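Local coordinates for protein acetyltransferase-like, GNAT family (Bacteroides thetaiotaomicron, PDB 3EY5) that probably acts as an N-acetyltransferase of the GNAT family, transferring an acetyl group to an amine, at residues A[33-38]-A[174-179]; A[53-58]-A[63-68]; A[104-109]-A[128-133]. All blocks are in the same frame, centred on the assembly; numbering follows the deposited sequence.

Interaction 1 (A[33-38]-A[174-179]); sequences EYRELE and TIVYGV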
loop_
_atom_site.group_PDB
_atom_site.type_symbol
_atom_site.label_atom_id
_atom_site.label_comp_id
_atom_site.label_asym_id
_atom_site.label_seq_id
_atom_site.Cartn_x
_atom_site.Cartn_y
_atom_site.Cartn_z
ATOM N N GLU A 33 7.920 9.550 -2.898
ATOM C CA GLU A 33 6.813 8.735 -2.376
ATOM C C GLU A 33 7.137 7.302 -2.043
ATOM O O GLU A 33 6.239 6.481 -1.829
ATOM C CB GLU A 33 5.617 8.772 -3.308
ATOM C CG GLU A 33 4.859 10.057 -3.151
ATOM C CD GLU A 33 3.664 10.132 -4.059
ATOM O OE1 GLU A 33 2.747 9.268 -3.956
ATOM O OE2 GLU A 33 3.659 11.070 -4.876
ATOM N N TYR A 34 8.412 6.981 -1.968
ATOM C CA TYR A 34 8.772 5.679 -1.390
ATOM C C TYR A 34 10.098 5.833 -0.738
ATOM O O TYR A 34 10.800 6.785 -0.987
ATOM C CB TYR A 34 8.774 4.551 -2.450
ATOM C CG TYR A 34 9.542 4.912 -3.696
ATOM C CD1 TYR A 34 10.918 4.674 -3.794
ATOM C CD2 TYR A 34 8.902 5.541 -4.772
ATOM C CE1 TYR A 34 11.634 5.039 -4.940
ATOM C CE2 TYR A 34 9.617 5.911 -5.923
ATOM C CZ TYR A 34 10.966 5.657 -5.990
ATOM O OH TYR A 34 11.647 6.008 -7.118
ATOM N N ARG A 35 10.469 4.897 0.115
ATOM C CA ARG A 35 11.736 5.074 0.802
ATOM C C ARG A 35 12.914 4.857 -0.143
ATOM O O ARG A 35 12.756 4.324 -1.233
ATOM C CB ARG A 35 11.800 4.204 2.055
ATOM C CG ARG A 35 11.501 2.738 1.823
ATOM C CD ARG A 35 11.434 2.037 3.187
ATOM N NE ARG A 35 10.081 1.977 3.765
ATOM C CZ ARG A 35 9.689 2.634 4.855
ATOM N NH1 ARG A 35 10.531 3.432 5.491
ATOM N NH2 ARG A 35 8.448 2.494 5.310
ATOM N N GLU A 36 14.091 5.300 0.276
ATOM C CA GLU A 36 15.319 5.033 -0.471
ATOM C C GLU A 36 15.421 3.531 -0.784
ATOM O O GLU A 36 15.086 2.682 0.040
ATOM C CB GLU A 36 16.565 5.554 0.273
ATOM C CG GLU A 36 17.651 6.151 -0.679
ATOM C CD GLU A 36 17.910 5.280 -1.949
ATOM O OE1 GLU A 36 18.779 4.350 -1.894
ATOM O OE2 GLU A 36 17.228 5.520 -2.995
ATOM N N LEU A 37 15.867 3.218 -1.994
ATOM C CA LEU A 37 15.849 1.848 -2.469
ATOM C C LEU A 37 16.711 0.931 -1.600
ATOM O O LEU A 37 16.247 -0.133 -1.172
ATOM C CB LEU A 37 16.219 1.774 -3.945
ATOM C CG LEU A 37 15.163 2.349 -4.918
ATOM C CD1 LEU A 37 15.499 1.839 -6.335
ATOM C CD2 LEU A 37 13.723 1.957 -4.532
ATOM N N GLU A 38 17.933 1.358 -1.288
ATOM C CA GLU A 38 18.777 0.573 -0.379
ATOM C C GLU A 38 18.043 0.213 0.916
ATOM O O GLU A 38 18.251 -0.876 1.433
ATOM C CB GLU A 38 20.142 1.241 -0.067
ATOM C CG GLU A 38 21.205 0.190 0.423
ATOM C CD GLU A 38 22.297 0.730 1.372
ATOM O OE1 GLU A 38 22.380 1.962 1.577
ATOM O OE2 GLU A 38 23.092 -0.090 1.914
ATOM N N THR A 174 4.794 6.070 13.568
ATOM C CA THR A 174 6.005 5.705 14.281
ATOM C C THR A 174 6.695 4.537 13.584
ATOM O O THR A 174 7.903 4.611 13.340
ATOM C CB THR A 174 5.739 5.430 15.753
ATOM O OG1 THR A 174 4.648 4.522 15.864
ATOM C CG2 THR A 174 5.327 6.711 16.474
ATOM N N ILE A 175 5.932 3.507 13.206
ATOM C CA ILE A 175 6.509 2.271 12.674
ATOM C C ILE A 175 6.820 2.320 11.197
ATOM O O ILE A 175 7.864 1.836 10.761
ATOM C CB ILE A 175 5.629 1.056 12.971
ATOM C CG1 ILE A 175 5.508 0.913 14.491
ATOM C CG2 ILE A 175 6.287 -0.223 12.384
ATOM C CD1 ILE A 175 4.157 0.512 14.983
ATOM N N VAL A 176 5.924 2.899 10.410
ATOM C CA VAL A 176 6.161 2.880 8.983
ATOM C C VAL A 176 7.042 4.058 8.545
ATOM O O VAL A 176 7.918 3.928 7.687
ATOM C CB VAL A 176 4.833 2.803 8.209
ATOM C CG1 VAL A 176 5.065 3.004 6.728
ATOM C CG2 VAL A 176 4.160 1.447 8.490
ATOM N N TYR A 177 6.783 5.203 9.145
ATOM C CA TYR A 177 7.365 6.465 8.693
ATOM C C TYR A 177 8.490 6.969 9.586
ATOM O O TYR A 177 9.184 7.925 9.219
ATOM C CB TYR A 177 6.260 7.504 8.473
ATOM C CG TYR A 177 5.344 7.040 7.355
ATOM C CD1 TYR A 177 4.119 6.478 7.633
ATOM C CD2 TYR A 177 5.724 7.152 6.022
ATOM C CE1 TYR A 177 3.274 6.043 6.626
ATOM C CE2 TYR A 177 4.907 6.692 4.995
ATOM C CZ TYR A 177 3.673 6.136 5.315
ATOM O OH TYR A 177 2.812 5.677 4.332
ATOM N N GLY A 178 8.696 6.285 10.715
ATOM C CA GLY A 178 9.811 6.566 11.617
ATOM C C GLY A 178 9.755 7.930 12.268
ATOM O O GLY A 178 10.799 8.501 12.601
ATOM N N VAL A 179 8.542 8.450 12.469
ATOM C CA VAL A 179 8.342 9.663 13.284
ATOM C C VAL A 179 8.706 9.431 14.768
ATOM O O VAL A 179 8.425 8.360 15.317
ATOM C CB VAL A 179 6.889 10.226 13.142
ATOM C CG1 VAL A 179 6.581 11.296 14.209
ATOM C CG2 VAL A 179 6.685 10.777 11.744
#
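R35 reaches V176 through two torsions: CG stands between the backbone N and the carbonyl carbon (chi1 53°), and the chain then bends at chi3 (92°), carrying the guanidinium to the end of helix 161-176. There NH2 meets V176 O at 2.8 Å in an almost straight bond, N-H...O 170°. The oxygen lies practically in the guanidinium plane, at the edge of the group, while the donor is slightly tilted out of the carbonyl plane. NH1 adds a weak second bond to the same oxygen at 3.4 Å, so the head meets the carbonyl with both terminal nitrogens, unequally. V176 contributes its side chain too: CG1, 3.7 Å from NH2, also lies 3.5 Å above one face of the Y177 ring, offset toward the rim, and the R35 and V176 side chains cross at about a right angle. Both side chains also pack on W68 of strand 60-69, which ties the contact to the sheet. Through these bonds R35 joins the loop before helix 37-46 to the C-terminal end of helix 161-176. Its NH2 also forms a salt bridge with E77, and Y43 gives a cation-pi contact. Replacing R35 with alanine would probably leave V176 O without this donor and the E77 carboxylate without its positive mate. Since a helix C-terminus carries partial negative charge, the arginine's positive charge is likely to be favoured here, shared between a buried carbonyl and an acidic side chain.

Interaction 2 (A[53-58]-A[63-68]); sequences NIIFDD and GFITYW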
loop_
_atom_site.group_PDB
_atom_site.type_symbol
_atom_site.label_atom_id
_atom_site.label_comp_id
_atom_site.label_asym_id
_atom_site.label_seq_id
_atom_site.Cartn_x
_atom_site.Cartn_y
_atom_site.Cartn_z
ATOM N N ASN A 53 5.419 -8.362 -1.653
ATOM C CA ASN A 53 4.811 -9.440 -2.414
ATOM C C ASN A 53 4.650 -9.133 -3.877
ATOM O O ASN A 53 4.251 -8.024 -4.242
ATOM C CB ASN A 53 3.421 -9.816 -1.873
ATOM C CG ASN A 53 3.402 -10.014 -0.378
ATOM O OD1 ASN A 53 3.385 -11.150 0.108
ATOM N ND2 ASN A 53 3.357 -8.894 0.376
ATOM N N ILE A 54 4.932 -10.138 -4.710
ATOM C CA ILE A 54 4.674 -10.040 -6.145
ATOM C C ILE A 54 3.277 -10.614 -6.382
ATOM O O ILE A 54 2.810 -11.540 -5.678
ATOM C CB ILE A 54 5.808 -10.685 -7.019
ATOM C CG1 ILE A 54 5.456 -10.615 -8.498
ATOM C CG2 ILE A 54 6.035 -12.133 -6.633
ATOM C CD1 ILE A 54 6.626 -10.917 -9.421
ATOM N N ILE A 55 2.581 -10.016 -7.324
ATOM C CA ILE A 55 1.247 -10.444 -7.634
ATOM C C ILE A 55 1.324 -11.206 -8.967
ATOM O O ILE A 55 1.878 -10.697 -9.946
ATOM C CB ILE A 55 0.286 -9.248 -7.739
ATOM C CG1 ILE A 55 0.246 -8.447 -6.413
ATOM C CG2 ILE A 55 -1.081 -9.721 -8.097
ATOM C CD1 ILE A 55 -0.371 -7.131 -6.599
ATOM N N PHE A 56 0.795 -12.423 -8.984
ATOM C CA PHE A 56 0.770 -13.217 -10.196
ATOM C C PHE A 56 -0.610 -13.375 -10.772
ATOM O O PHE A 56 -1.591 -13.427 -10.044
ATOM C CB PHE A 56 1.318 -14.607 -9.918
ATOM C CG PHE A 56 2.787 -14.640 -9.683
ATOM C CD1 PHE A 56 3.301 -14.469 -8.406
ATOM C CD2 PHE A 56 3.660 -14.868 -10.736
ATOM C CE1 PHE A 56 4.679 -14.510 -8.194
ATOM C CE2 PHE A 56 5.033 -14.915 -10.525
ATOM C CZ PHE A 56 5.540 -14.732 -9.251
ATOM N N ASP A 57 -0.688 -13.451 -12.093
ATOM C CA ASP A 57 -1.875 -13.996 -12.763
ATOM C C ASP A 57 -1.380 -15.283 -13.410
ATOM O O ASP A 57 -0.794 -15.289 -14.479
ATOM C CB ASP A 57 -2.461 -12.986 -13.745
ATOM C CG ASP A 57 -3.671 -13.514 -14.500
ATOM O OD1 ASP A 57 -4.662 -13.936 -13.867
ATOM O OD2 ASP A 57 -3.632 -13.493 -15.754
ATOM N N ASP A 58 -1.598 -16.373 -12.683
ATOM C CA ASP A 58 -0.933 -17.665 -12.874
ATOM C C ASP A 58 0.538 -17.552 -12.584
ATOM O O ASP A 58 0.932 -17.324 -11.454
ATOM C CB ASP A 58 -1.171 -18.227 -14.274
ATOM C CG ASP A 58 -2.612 -18.532 -14.516
ATOM O OD1 ASP A 58 -2.957 -18.826 -15.683
ATOM O OD2 ASP A 58 -3.400 -18.475 -13.533
ATOM N N GLY A 63 2.093 -7.433 -10.949
ATOM C CA GLY A 63 2.080 -6.405 -9.913
ATOM C C GLY A 63 2.860 -6.735 -8.659
ATOM O O GLY A 63 3.555 -7.763 -8.574
ATOM N N PHE A 64 2.807 -5.807 -7.709
ATOM C CA PHE A 64 3.423 -5.998 -6.393
ATOM C C PHE A 64 2.534 -5.291 -5.392
ATOM O O PHE A 64 1.731 -4.421 -5.754
ATOM C CB PHE A 64 4.881 -5.469 -6.314
ATOM C CG PHE A 64 4.973 -3.966 -6.163
ATOM C CD1 PHE A 64 4.960 -3.383 -4.905
ATOM C CD2 PHE A 64 5.009 -3.149 -7.278
ATOM C CE1 PHE A 64 5.009 -1.979 -4.756
ATOM C CE2 PHE A 64 5.062 -1.750 -7.150
ATOM C CZ PHE A 64 5.057 -1.166 -5.876
ATOM N N ILE A 65 2.673 -5.677 -4.136
ATOM C CA ILE A 65 2.013 -4.993 -3.064
ATOM C C ILE A 65 2.896 -5.188 -1.870
ATOM O O ILE A 65 3.473 -6.265 -1.661
ATOM C CB ILE A 65 0.573 -5.580 -2.793
ATOM C CG1 ILE A 65 -0.076 -4.958 -1.540
ATOM C CG2 ILE A 65 0.613 -7.108 -2.623
ATOM C CD1 ILE A 65 -1.585 -4.765 -1.691
ATOM N N THR A 66 3.023 -4.143 -1.084
ATOM C CA THR A 66 3.800 -4.219 0.133
ATOM C C THR A 66 2.831 -3.855 1.236
ATOM O O THR A 66 1.943 -3.003 1.042
ATOM C CB THR A 66 4.983 -3.170 0.118
ATOM O OG1 THR A 66 4.458 -1.840 -0.005
ATOM C CG2 THR A 66 5.832 -3.402 -1.037
ATOM N N TYR A 67 2.952 -4.537 2.361
ATOM C CA TYR A 67 2.101 -4.253 3.474
ATOM C C TYR A 67 2.791 -4.575 4.790
ATOM O O TYR A 67 3.759 -5.353 4.867
ATOM C CB TYR A 67 0.747 -4.990 3.331
ATOM C CG TYR A 67 0.848 -6.478 3.517
ATOM C CD1 TYR A 67 0.863 -7.031 4.788
ATOM C CD2 TYR A 67 0.959 -7.342 2.412
ATOM C CE1 TYR A 67 0.974 -8.389 4.979
ATOM C CE2 TYR A 67 1.070 -8.742 2.595
ATOM C CZ TYR A 67 1.091 -9.239 3.884
ATOM O OH TYR A 67 1.192 -10.577 4.110
ATOM N N TRP A 68 2.267 -3.961 5.838
ATOM C CA TRP A 68 2.699 -4.229 7.182
ATOM C C TRP A 68 1.607 -4.974 7.935
ATOM O O TRP A 68 0.404 -4.687 7.814
ATOM C CB TRP A 68 2.974 -2.936 7.917
ATOM C CG TRP A 68 4.044 -2.125 7.319
ATOM C CD1 TRP A 68 3.965 -1.397 6.153
ATOM C CD2 TRP A 68 5.365 -1.927 7.836
ATOM N NE1 TRP A 68 5.143 -0.774 5.911
ATOM C CE2 TRP A 68 6.032 -1.075 6.927
ATOM C CE3 TRP A 68 6.061 -2.410 8.970
ATOM C CZ2 TRP A 68 7.348 -0.650 7.126
ATOM C CZ3 TRP A 68 7.390 -1.999 9.168
ATOM C CH2 TRP A 68 8.016 -1.128 8.252
HETATM O O HOH W 1 2.800 -12.096 2.684
#
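N53 and I65 form a hydrogen-bonded antiparallel pair: N53 N gives to I65 O at 2.9 Å, and I65 N returns to N53 O at 2.8 Å. The amide ND2 of N53 adds a weak bond to I65 O, which thus takes two donors from one residue. At the next such pair, I55 N gives to G63 O at 2.8 Å, and the return bond from G63 N is weak. Between them I54 faces F64 as a non-hydrogen-bonded pair, where F64 CA sends a C-H...O contact to N53 O (3.1 Å). This is the hairpin of strands 50-57 and 60-69, part of the central GNAT sheet, whose outer partner on the 50-57 side is strand 6-9.

Apolar packing lies on the I55 and I65 face: I55 CG1 touches I65 CG2 at 4.0 Å, and I55 CD1 rests close to the backbone of F64.

Y67 CG stands between its backbone N and carbonyl carbon (chi1 71°), which helps bring the ring alongside the N53 amide. The two planes are nearly parallel, and ND2 makes a close oblique contact with Y67 CE2 at 3.2 Å. The polar link is a water, which donates to N53 OD1 at 2.8 Å and bonds Y67 OH at 2.6 Å.

Interaction 3 (A[104-109]-A[128-133]); sequences RPIVLE and HGFTLW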
loop_
_atom_site.group_PDB
_atom_site.type_symbol
_atom_site.label_atom_id
_atom_site.label_comp_id
_atom_site.label_asym_id
_atom_site.label_seq_id
_atom_site.Cartn_x
_atom_site.Cartn_y
_atom_site.Cartn_z
ATOM N N ARG A 104 -7.816 -9.931 8.288
ATOM C CA ARG A 104 -7.931 -8.837 9.274
ATOM C C ARG A 104 -8.178 -7.502 8.535
ATOM O O ARG A 104 -7.936 -7.431 7.335
ATOM C CB ARG A 104 -6.702 -8.765 10.178
ATOM C CG ARG A 104 -6.173 -10.127 10.630
ATOM C CD ARG A 104 -5.056 -9.952 11.644
ATOM N NE ARG A 104 -4.418 -11.224 11.979
ATOM C CZ ARG A 104 -4.917 -12.094 12.868
ATOM N NH1 ARG A 104 -4.287 -13.231 13.116
ATOM N NH2 ARG A 104 -6.056 -11.841 13.511
ATOM N N PRO A 105 -8.679 -6.459 9.235
ATOM C CA PRO A 105 -8.928 -5.161 8.547
ATOM C C PRO A 105 -7.699 -4.614 7.779
ATOM O O PRO A 105 -6.535 -4.854 8.153
ATOM C CB PRO A 105 -9.313 -4.223 9.682
ATOM C CG PRO A 105 -9.855 -5.189 10.823
ATOM C CD PRO A 105 -8.970 -6.389 10.691
ATOM N N ILE A 106 -7.969 -3.955 6.667
ATOM C CA ILE A 106 -6.897 -3.504 5.763
ATOM C C ILE A 106 -6.997 -1.999 5.730
ATOM O O ILE A 106 -8.081 -1.458 5.488
ATOM C CB ILE A 106 -7.080 -4.012 4.340
ATOM C CG1 ILE A 106 -7.143 -5.541 4.299
ATOM C CG2 ILE A 106 -5.929 -3.476 3.409
ATOM C CD1 ILE A 106 -7.479 -6.054 2.929
ATOM N N VAL A 107 -5.876 -1.345 5.990
ATOM C CA VAL A 107 -5.822 0.105 5.948
ATOM C C VAL A 107 -4.913 0.506 4.797
ATOM O O VAL A 107 -3.832 -0.066 4.621
ATOM C CB VAL A 107 -5.307 0.708 7.279
ATOM C CG1 VAL A 107 -5.310 2.249 7.218
ATOM C CG2 VAL A 107 -6.144 0.172 8.515
ATOM N N LEU A 108 -5.356 1.486 4.014
ATOM C CA LEU A 108 -4.446 2.175 3.054
ATOM C C LEU A 108 -4.660 3.713 3.067
ATOM O O LEU A 108 -5.643 4.200 3.647
ATOM C CB LEU A 108 -4.611 1.602 1.656
ATOM C CG LEU A 108 -6.045 1.656 1.088
ATOM C CD1 LEU A 108 -6.439 3.052 0.729
ATOM C CD2 LEU A 108 -6.121 0.830 -0.145
ATOM N N GLU A 109 -3.726 4.457 2.476
ATOM C CA GLU A 109 -3.860 5.921 2.315
ATOM C C GLU A 109 -4.218 6.257 0.867
ATOM O O GLU A 109 -3.730 5.592 -0.073
ATOM C CB GLU A 109 -2.564 6.649 2.645
ATOM C CG GLU A 109 -1.817 6.164 3.886
ATOM C CD GLU A 109 -0.528 6.967 4.141
ATOM O OE1 GLU A 109 -0.234 7.881 3.337
ATOM O OE2 GLU A 109 0.201 6.697 5.132
ATOM N N HIS A 128 -15.222 -1.147 -4.033
ATOM C CA HIS A 128 -14.734 -2.459 -3.683
ATOM C C HIS A 128 -14.609 -2.659 -2.193
ATOM O O HIS A 128 -13.760 -3.433 -1.734
ATOM C CB HIS A 128 -13.464 -2.817 -4.463
ATOM C CG HIS A 128 -13.682 -2.860 -5.944
ATOM N ND1 HIS A 128 -13.382 -1.797 -6.774
ATOM C CD2 HIS A 128 -14.228 -3.811 -6.735
ATOM C CE1 HIS A 128 -13.707 -2.103 -8.013
ATOM N NE2 HIS A 128 -14.224 -3.319 -8.019
ATOM N N GLY A 129 -15.476 -1.974 -1.443
ATOM C CA GLY A 129 -15.692 -2.276 -0.038
ATOM C C GLY A 129 -14.798 -1.633 0.997
ATOM O O GLY A 129 -14.793 -2.074 2.147
ATOM N N PHE A 130 -14.057 -0.590 0.605
ATOM C CA PHE A 130 -13.344 0.248 1.556
ATOM C C PHE A 130 -14.213 1.425 1.966
ATOM O O PHE A 130 -14.916 2.017 1.131
ATOM C CB PHE A 130 -12.004 0.739 0.977
ATOM C CG PHE A 130 -10.979 -0.343 0.848
ATOM C CD1 PHE A 130 -9.930 -0.414 1.747
ATOM C CD2 PHE A 130 -11.064 -1.301 -0.167
ATOM C CE1 PHE A 130 -8.945 -1.404 1.640
ATOM C CE2 PHE A 130 -10.088 -2.317 -0.274
ATOM C CZ PHE A 130 -9.028 -2.366 0.641
ATOM N N THR A 131 -14.146 1.757 3.254
ATOM C CA THR A 131 -14.788 2.925 3.820
ATOM C C THR A 131 -13.790 4.077 3.889
ATOM O O THR A 131 -12.671 3.906 4.410
ATOM C CB THR A 131 -15.296 2.644 5.253
ATOM O OG1 THR A 131 -16.229 1.556 5.225
ATOM C CG2 THR A 131 -16.026 3.852 5.820
ATOM N N LEU A 132 -14.206 5.241 3.381
ATOM C CA LEU A 132 -13.408 6.463 3.515
ATOM C C LEU A 132 -13.474 7.092 4.921
ATOM O O LEU A 132 -14.554 7.403 5.403
ATOM C CB LEU A 132 -13.830 7.497 2.479
ATOM C CG LEU A 132 -13.033 8.809 2.571
ATOM C CD1 LEU A 132 -11.573 8.550 2.242
ATOM C CD2 LEU A 132 -13.624 9.875 1.647
ATOM N N TRP A 133 -12.313 7.264 5.568
ATOM C CA TRP A 133 -12.206 8.007 6.816
ATOM C C TRP A 133 -11.863 9.473 6.548
ATOM O O TRP A 133 -10.809 9.795 5.952
ATOM C CB TRP A 133 -11.161 7.351 7.710
ATOM C CG TRP A 133 -11.679 6.101 8.372
ATOM C CD1 TRP A 133 -12.924 5.487 8.171
ATOM C CD2 TRP A 133 -10.997 5.298 9.329
ATOM N NE1 TRP A 133 -13.020 4.361 8.949
ATOM C CE2 TRP A 133 -11.863 4.220 9.670
ATOM C CE3 TRP A 133 -9.734 5.370 9.931
ATOM C CZ2 TRP A 133 -11.494 3.229 10.578
ATOM C CZ3 TRP A 133 -9.373 4.379 10.827
ATOM C CH2 TRP A 133 -10.249 3.328 11.145
#
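I106 O is the polar atom nearest the F130 ring, whose CE1 approaches it obliquely to 3.9 Å; this is van der Waals contact, and the backbone of I106 makes its hydrogen bonding with H156 of strand 149-156. The rest is apolar, and all of it converges on CE1. I106 CG2 comes within 4.1 Å, and L108 CD2 within 4.0 Å, its side chain crossing that of F130 at about a right angle. F130 sends its ring at strand 106-110 because CG lies anti to its carbonyl carbon (chi1 -71°), with the bond from CA aimed across the contact. L108 reaches the same carbon by the other route: its CG sits between N and the carbonyl carbon, and the end of the side chain swings back toward the phenyl.

I106 and L108 project from the same face of their strand, so the ring corner is wedged against two residues two positions apart. Both also rest on V76 of strand 74-81.

F130 belongs to the Schellman motif that ends helix 116-127: its N bonds Y125 O, and G129 N, at C-prime with positive phi, bonds Q126 O. Helix 116-127 links strands 106-110 and 131-134 as a beta-alpha-beta crossover, with strand 149-156 running antiparallel to both and lying between them. F130 thus bridges over the middle strand, its ring meeting H156, while further along W133 packs on helix 161-176.

Interaction 1 touches both others. W68, near the C-terminal end of strand 60-69 in interaction 2, lies against it: V176 CG2 is 3.5 Å from W68 CE2, and R35 NH2 is 3.8 Å from W68 CZ2. W68 NE1 and R35 share E77 as a partner. Toward interaction 3, Y177 OH and E109 OE2 stand 2.9 Å apart, a probable hydrogen bond. Interactions 2 and 3 keep about 7 Å between nearest atoms but belong to one sheet, strand 74-81 lying between their strands 60-69 and 106-110. In GNAT enzymes acetyl-CoA usually binds where the strands equivalent to 74-81 and 106-110 splay apart, so this region probably forms the acetyl-CoA site here too.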